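Local coordinates for protein putative mannose-1-phosphate guanylyl transferase (Thermus thermophilus, PDB 2CU2) that probably transfers a guanylyl group from GTP to mannose-1-phosphate to make GDP-mannose, at residues 2-7 with 51-56; 100-105 with 191-196. All blocks are in the same frame, centred on the assembly; numbering follows the deposited sequence.

Interaction 1 (2-7 with 51-56); sequences KTYALV and PERTLL
Leu55 N and Ala5 O form the shortest hydrogen bond between residues 2-7 and 51-56, at 2.6 Å and almost straight, with 172° at the hydrogen. Two more rungs flank it: Ala5 N donates to Arg53 O, and Val7 N donates to Leu55 O at 2.7 Å. Ala5 thus bonds to Arg53 and Leu55, the residues flanking its partner Thr54, the pattern of a parallel ladder, here pairing the first strand of the nucleotidyltransferase domain, a GT-A type of fold, with the strand that follows helix 37-45. Ahead of the ladder, Arg53 lies across the side chains of Tyr4 and Lys2. Its CB sits over the tyrosine ring in a CH-pi contact, 4.1 Å from the centroid and 8° off the normal. Arg53 CG, anti to the carbonyl carbon (chi1 -65°), lies near Tyr4 CE1. The chain runs extended to NE, and Lys2 CG lies over the centre of one guanidinium face, 3.7 Å above the plane. A water at the guanidinium edge donates to Thr3 O and accepts from Arg53 NH1. The like charges of Lys2 NZ and Arg53 NH2 are 4.6 Å apart, but the lysine also donates to Glu98 O, which may ease their repulsion. Leu55 CG touches the Tyr4 ring at its edge. On the other sheet face, where helix 37-45 packs, Val7 CG2 meets Thr54 CG2 and Val7 CG1 lies 3.8 Å from Leu56 CD1.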
loop_
_atom_site.group_PDB
_atom_site.type_symbol
_atom_site.label_atom_id
_atom_site.label_comp_id
_atom_site.label_asym_id
_atom_site.label_seq_id
_atom_site.Cartn_x
_atom_site.Cartn_y
_atom_site.Cartn_z
ATOM N N LYS A 2 -6.972 10.327 -49.105
ATOM C CA LYS A 2 -5.710 10.163 -48.398
ATOM C C LYS A 2 -5.709 10.970 -47.096
ATOM O O LYS A 2 -5.568 12.185 -47.090
ATOM C CB LYS A 2 -4.575 10.646 -49.306
ATOM C CG LYS A 2 -3.195 10.373 -48.701
ATOM C CD LYS A 2 -2.082 10.361 -49.750
ATOM C CE LYS A 2 -0.881 9.509 -49.322
ATOM N NZ LYS A 2 0.300 9.889 -50.095
ATOM N N THR A 3 -5.906 10.212 -46.023
ATOM C CA THR A 3 -5.972 10.778 -44.689
ATOM C C THR A 3 -4.805 10.324 -43.820
ATOM O O THR A 3 -4.464 9.142 -43.778
ATOM C CB THR A 3 -7.280 10.379 -43.977
ATOM O OG1 THR A 3 -8.402 10.840 -44.737
ATOM C CG2 THR A 3 -7.332 10.992 -42.578
ATOM N N TYR A 4 -4.181 11.279 -43.144
ATOM C CA TYR A 4 -3.092 10.965 -42.238
ATOM C C TYR A 4 -3.637 11.164 -40.831
ATOM O O TYR A 4 -4.599 11.904 -40.629
ATOM C CB TYR A 4 -1.886 11.882 -42.480
ATOM C CG TYR A 4 -0.831 11.260 -43.371
ATOM C CD1 TYR A 4 -1.105 10.949 -44.706
ATOM C CD2 TYR A 4 0.429 10.938 -42.868
ATOM C CE1 TYR A 4 -0.152 10.330 -45.513
ATOM C CE2 TYR A 4 1.387 10.317 -43.668
ATOM C CZ TYR A 4 1.089 10.016 -44.986
ATOM O OH TYR A 4 2.031 9.390 -45.766
ATOM N N ALA A 5 -3.030 10.498 -39.863
ATOM C CA ALA A 5 -3.469 10.617 -38.487
ATOM C C ALA A 5 -2.290 10.977 -37.603
ATOM O O ALA A 5 -1.229 10.359 -37.691
ATOM C CB ALA A 5 -4.093 9.300 -38.023
ATOM N N LEU A 6 -2.473 11.998 -36.773
ATOM C CA LEU A 6 -1.438 12.415 -35.842
ATOM C C LEU A 6 -1.888 11.974 -34.453
ATOM O O LEU A 6 -2.920 12.428 -33.951
ATOM C CB LEU A 6 -1.253 13.936 -35.842
ATOM C CG LEU A 6 -0.300 14.418 -34.737
ATOM C CD1 LEU A 6 1.131 14.017 -35.097
ATOM C CD2 LEU A 6 -0.396 15.925 -34.556
ATOM N N VAL A 7 -1.116 11.085 -33.843
ATOM C CA VAL A 7 -1.394 10.612 -32.494
ATOM C C VAL A 7 -0.448 11.251 -31.478
ATOM O O VAL A 7 0.742 10.969 -31.421
ATOM C CB VAL A 7 -1.233 9.093 -32.477
ATOM C CG1 VAL A 7 -1.491 8.556 -31.070
ATOM C CG2 VAL A 7 -2.217 8.457 -33.442
ATOM N N PRO A 51 -1.551 2.175 -40.354
ATOM C CA PRO A 51 -0.339 2.519 -39.624
ATOM C C PRO A 51 0.638 3.331 -40.480
ATOM O O PRO A 51 1.286 4.257 -40.022
ATOM C CB PRO A 51 0.306 1.220 -39.150
ATOM C CG PRO A 51 -0.807 0.190 -39.070
ATOM C CD PRO A 51 -1.839 0.762 -40.153
ATOM N N GLU A 52 0.752 2.932 -41.760
ATOM C CA GLU A 52 1.647 3.662 -42.651
ATOM C C GLU A 52 1.359 5.165 -42.678
ATOM O O GLU A 52 2.253 5.992 -42.828
ATOM C CB GLU A 52 1.517 3.075 -44.052
ATOM C CG GLU A 52 1.398 1.555 -44.024
ATOM C CD GLU A 52 -0.000 1.153 -44.431
ATOM O OE1 GLU A 52 -0.600 1.858 -45.231
ATOM O OE2 GLU A 52 -0.487 0.141 -43.931
ATOM N N ARG A 53 0.056 5.510 -42.571
ATOM C CA ARG A 53 -0.332 6.922 -42.634
ATOM C C ARG A 53 -0.565 7.524 -41.243
ATOM O O ARG A 53 -1.265 8.514 -41.072
ATOM C CB ARG A 53 -1.604 7.037 -43.480
ATOM C CG ARG A 53 -1.356 6.645 -44.938
ATOM C CD ARG A 53 -2.582 6.861 -45.837
ATOM N NE ARG A 53 -2.184 6.735 -47.244
ATOM C CZ ARG A 53 -3.151 6.730 -48.182
ATOM N NH1 ARG A 53 -4.423 6.846 -47.835
ATOM N NH2 ARG A 53 -2.819 6.603 -49.473
ATOM N N THR A 54 0.027 6.869 -40.222
ATOM C CA THR A 54 -0.139 7.358 -38.859
ATOM C C THR A 54 1.167 7.924 -38.294
ATOM O O THR A 54 2.230 7.329 -38.414
ATOM C CB THR A 54 -0.630 6.204 -37.987
ATOM O OG1 THR A 54 -1.885 5.739 -38.487
ATOM C CG2 THR A 54 -0.814 6.684 -36.545
ATOM N N LEU A 55 1.086 9.094 -37.671
ATOM C CA LEU A 55 2.258 9.734 -37.087
ATOM C C LEU A 55 2.122 9.760 -35.566
ATOM O O LEU A 55 1.131 10.256 -35.027
ATOM C CB LEU A 55 2.395 11.163 -37.624
ATOM C CG LEU A 55 2.265 11.312 -39.150
ATOM C CD1 LEU A 55 2.117 12.784 -39.520
ATOM C CD2 LEU A 55 3.477 10.699 -39.841
ATOM N N LEU A 56 3.117 9.220 -34.877
ATOM C CA LEU A 56 3.099 9.188 -33.427
ATOM C C LEU A 56 4.056 10.219 -32.846
ATOM O O LEU A 56 5.267 10.015 -32.848
ATOM C CB LEU A 56 3.477 7.794 -32.930
ATOM C CG LEU A 56 3.608 7.656 -31.412
ATOM C CD1 LEU A 56 2.261 7.933 -30.736
ATOM C CD2 LEU A 56 4.097 6.261 -31.090
HETATM O O HOH W 1 -5.801 6.992 -45.085
#

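Interaction 2 (100-105 with 191-196)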
loop_
_atom_site.group_PDB
_atom_site.type_symbol
_atom_site.label_atom_id
_atom_site.label_comp_id
_atom_site.label_asym_id
_atom_site.label_seq_id
_atom_site.Cartn_x
_atom_site.Cartn_y
_atom_site.Cartn_z
ATOM N N ALA A 100 -1.317 14.814 -48.120
ATOM C CA ALA A 100 -2.543 14.369 -47.467
ATOM C C ALA A 100 -3.694 15.352 -47.688
ATOM O O ALA A 100 -3.523 16.563 -47.677
ATOM C CB ALA A 100 -2.261 14.225 -45.971
ATOM N N GLU A 101 -4.884 14.802 -47.895
ATOM C CA GLU A 101 -6.082 15.613 -48.106
ATOM C C GLU A 101 -6.779 15.874 -46.778
ATOM O O GLU A 101 -7.579 16.800 -46.650
ATOM C CB GLU A 101 -7.058 14.892 -49.032
ATOM C CG GLU A 101 -6.585 14.743 -50.462
ATOM C CD GLU A 101 -7.333 13.646 -51.192
ATOM O OE1 GLU A 101 -6.859 12.491 -51.169
ATOM O OE2 GLU A 101 -8.397 13.937 -51.776
ATOM N N ARG A 102 -6.477 15.038 -45.793
ATOM C CA ARG A 102 -7.080 15.167 -44.479
ATOM C C ARG A 102 -6.100 14.781 -43.386
ATOM O O ARG A 102 -5.293 13.859 -43.551
ATOM C CB ARG A 102 -8.313 14.262 -44.368
ATOM C CG ARG A 102 -9.504 14.683 -45.202
ATOM C CD ARG A 102 -10.245 15.839 -44.559
ATOM N NE ARG A 102 -11.491 16.136 -45.263
ATOM C CZ ARG A 102 -11.565 16.798 -46.415
ATOM N NH1 ARG A 102 -10.458 17.240 -46.997
ATOM N NH2 ARG A 102 -12.745 17.006 -46.987
ATOM N N LEU A 103 -6.165 15.498 -42.272
ATOM C CA LEU A 103 -5.322 15.185 -41.132
ATOM C C LEU A 103 -6.220 15.052 -39.907
ATOM O O LEU A 103 -7.017 15.938 -39.594
ATOM C CB LEU A 103 -4.263 16.266 -40.885
ATOM C CG LEU A 103 -3.404 15.984 -39.648
ATOM C CD1 LEU A 103 -2.656 14.668 -39.823
ATOM C CD2 LEU A 103 -2.437 17.137 -39.405
ATOM N N LEU A 104 -6.083 13.923 -39.229
ATOM C CA LEU A 104 -6.856 13.644 -38.036
ATOM C C LEU A 104 -5.887 13.814 -36.861
ATOM O O LEU A 104 -4.769 13.300 -36.896
ATOM C CB LEU A 104 -7.377 12.210 -38.128
ATOM C CG LEU A 104 -8.695 11.813 -37.477
ATOM C CD1 LEU A 104 -9.764 12.871 -37.715
ATOM C CD2 LEU A 104 -9.113 10.471 -38.068
ATOM N N VAL A 105 -6.295 14.563 -35.845
ATOM C CA VAL A 105 -5.441 14.782 -34.683
ATOM C C VAL A 105 -6.111 14.220 -33.436
ATOM O O VAL A 105 -7.239 14.589 -33.112
ATOM C CB VAL A 105 -5.166 16.289 -34.465
ATOM C CG1 VAL A 105 -4.488 16.506 -33.126
ATOM C CG2 VAL A 105 -4.296 16.825 -35.588
ATOM N N ALA A 191 -10.311 17.254 -36.985
ATOM C CA ALA A 191 -10.165 16.820 -38.369
ATOM C C ALA A 191 -10.246 18.007 -39.329
ATOM O O ALA A 191 -11.155 18.824 -39.267
ATOM C CB ALA A 191 -11.285 15.825 -38.678
ATOM N N PHE A 192 -9.217 18.106 -40.189
ATOM C CA PHE A 192 -9.181 19.201 -41.149
ATOM C C PHE A 192 -8.210 18.897 -42.288
ATOM O O PHE A 192 -7.322 18.063 -42.182
ATOM C CB PHE A 192 -8.719 20.460 -40.413
ATOM C CG PHE A 192 -7.491 20.158 -39.600
ATOM C CD1 PHE A 192 -6.237 20.204 -40.198
ATOM C CD2 PHE A 192 -7.614 19.854 -38.253
ATOM C CE1 PHE A 192 -5.102 19.946 -39.440
ATOM C CE2 PHE A 192 -6.472 19.598 -37.501
ATOM C CZ PHE A 192 -5.214 19.644 -38.089
ATOM N N ALA A 193 -8.432 19.574 -43.427
ATOM C CA ALA A 193 -7.403 19.546 -44.454
ATOM C C ALA A 193 -6.187 20.340 -43.984
ATOM O O ALA A 193 -6.298 21.389 -43.358
ATOM C CB ALA A 193 -7.974 20.173 -45.727
ATOM N N PRO A 194 -4.992 19.789 -44.247
ATOM C CA PRO A 194 -3.758 20.424 -43.821
ATOM C C PRO A 194 -3.729 21.927 -44.136
ATOM O O PRO A 194 -3.273 22.747 -43.347
ATOM C CB PRO A 194 -2.607 19.692 -44.502
ATOM C CG PRO A 194 -3.116 18.303 -44.878
ATOM C CD PRO A 194 -4.702 18.540 -44.940
ATOM N N ALA A 195 -4.215 22.284 -45.343
ATOM C CA ALA A 195 -4.192 23.693 -45.729
ATOM C C ALA A 195 -5.027 24.581 -44.792
ATOM O O ALA A 195 -4.665 25.701 -44.468
ATOM C CB ALA A 195 -4.696 23.828 -47.167
ATOM N N THR A 196 -6.210 24.068 -44.389
ATOM C CA THR A 196 -7.055 24.898 -43.526
ATOM C C THR A 196 -6.382 25.215 -42.182
ATOM O O THR A 196 -6.601 26.255 -41.575
ATOM C CB THR A 196 -8.435 24.259 -43.331
ATOM O OG1 THR A 196 -9.077 24.110 -44.602
ATOM C CG2 THR A 196 -9.322 25.110 -42.418
#
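Ala100 meets the ring of Pro194 just before strand 102-107 begins: its carbonyl O lies 3.3 Å from Pro194 CG, while its CB approaches the same carbon more loosely. Glu101 contributes its backbone oxygen, which lies 3.5 Å from Ala193 CB and also accepts a hydrogen bond from Arg102 NH1. The oxygen lies close to the guanidinium plane, but NH1 stands above the carbonyl plane of Glu101, 42° out of it. The arginine chain bends at chi2 (-77°), which places CD; NH1 lies 4.0 Å from Ala193 CB, and NE has a separate acceptor, Leu126 O on helix 115-128.

At Leu103 the two backbones join through a reciprocal pair of hydrogen bonds. Leu103 N donates to Phe192 O at 2.8 Å, and Phe192 N returns a longer bond to Leu103 O. This is the hydrogen-bonded pair of an antiparallel ladder, the place where the parallel strands of the nucleotidyltransferase domain meet the antiparallel strand 184-192. Beyond this pair the second chain segment leaves the sheet, with Ala193 at the N-cap of helix 194-204. The leucine and phenylalanine side chains point the same way, side by side, with Leu103 CD2 3.9 Å from Phe192 CE1. Phe192 CG sits between the backbone N and the carbonyl carbon (chi1 48°), and Leu103 O lies 4.1 Å above the ring plane, over its centre.

Leu104 faces the opposite side of the sheet in a non-hydrogen-bonded pair with Ala191. Its CD1 presses on Ala191 CB at 3.5 Å, a tight carbon contact, on the face covered by helix 115-128. Val105, at the end of 100-105, brings CG2 to Phe192 CZ and CE2, crossing the aromatic side chain obliquely.

Overall arrangement
Interactions 1 and 2 belong to one mixed sheet and follow each other along the chain, the first closing before the second opens. Their centres are about 11 Å apart, on the same side of the chain's centre. Strand 3-8 is the shared neighbour: one edge pairs with strand 54-59 in interaction 1, and the other pairs with strand 102-107, which in turn meets strand 184-192 in interaction 2. The two contacts touch directly through probable backbone hydrogen bonds, including Leu6 N to Leu104 O. Together they show how four strands, distant in sequence, become consecutive in the sheet, running from the parallel strands to the antiparallel strand 184-192, where the sheet becomes mixed.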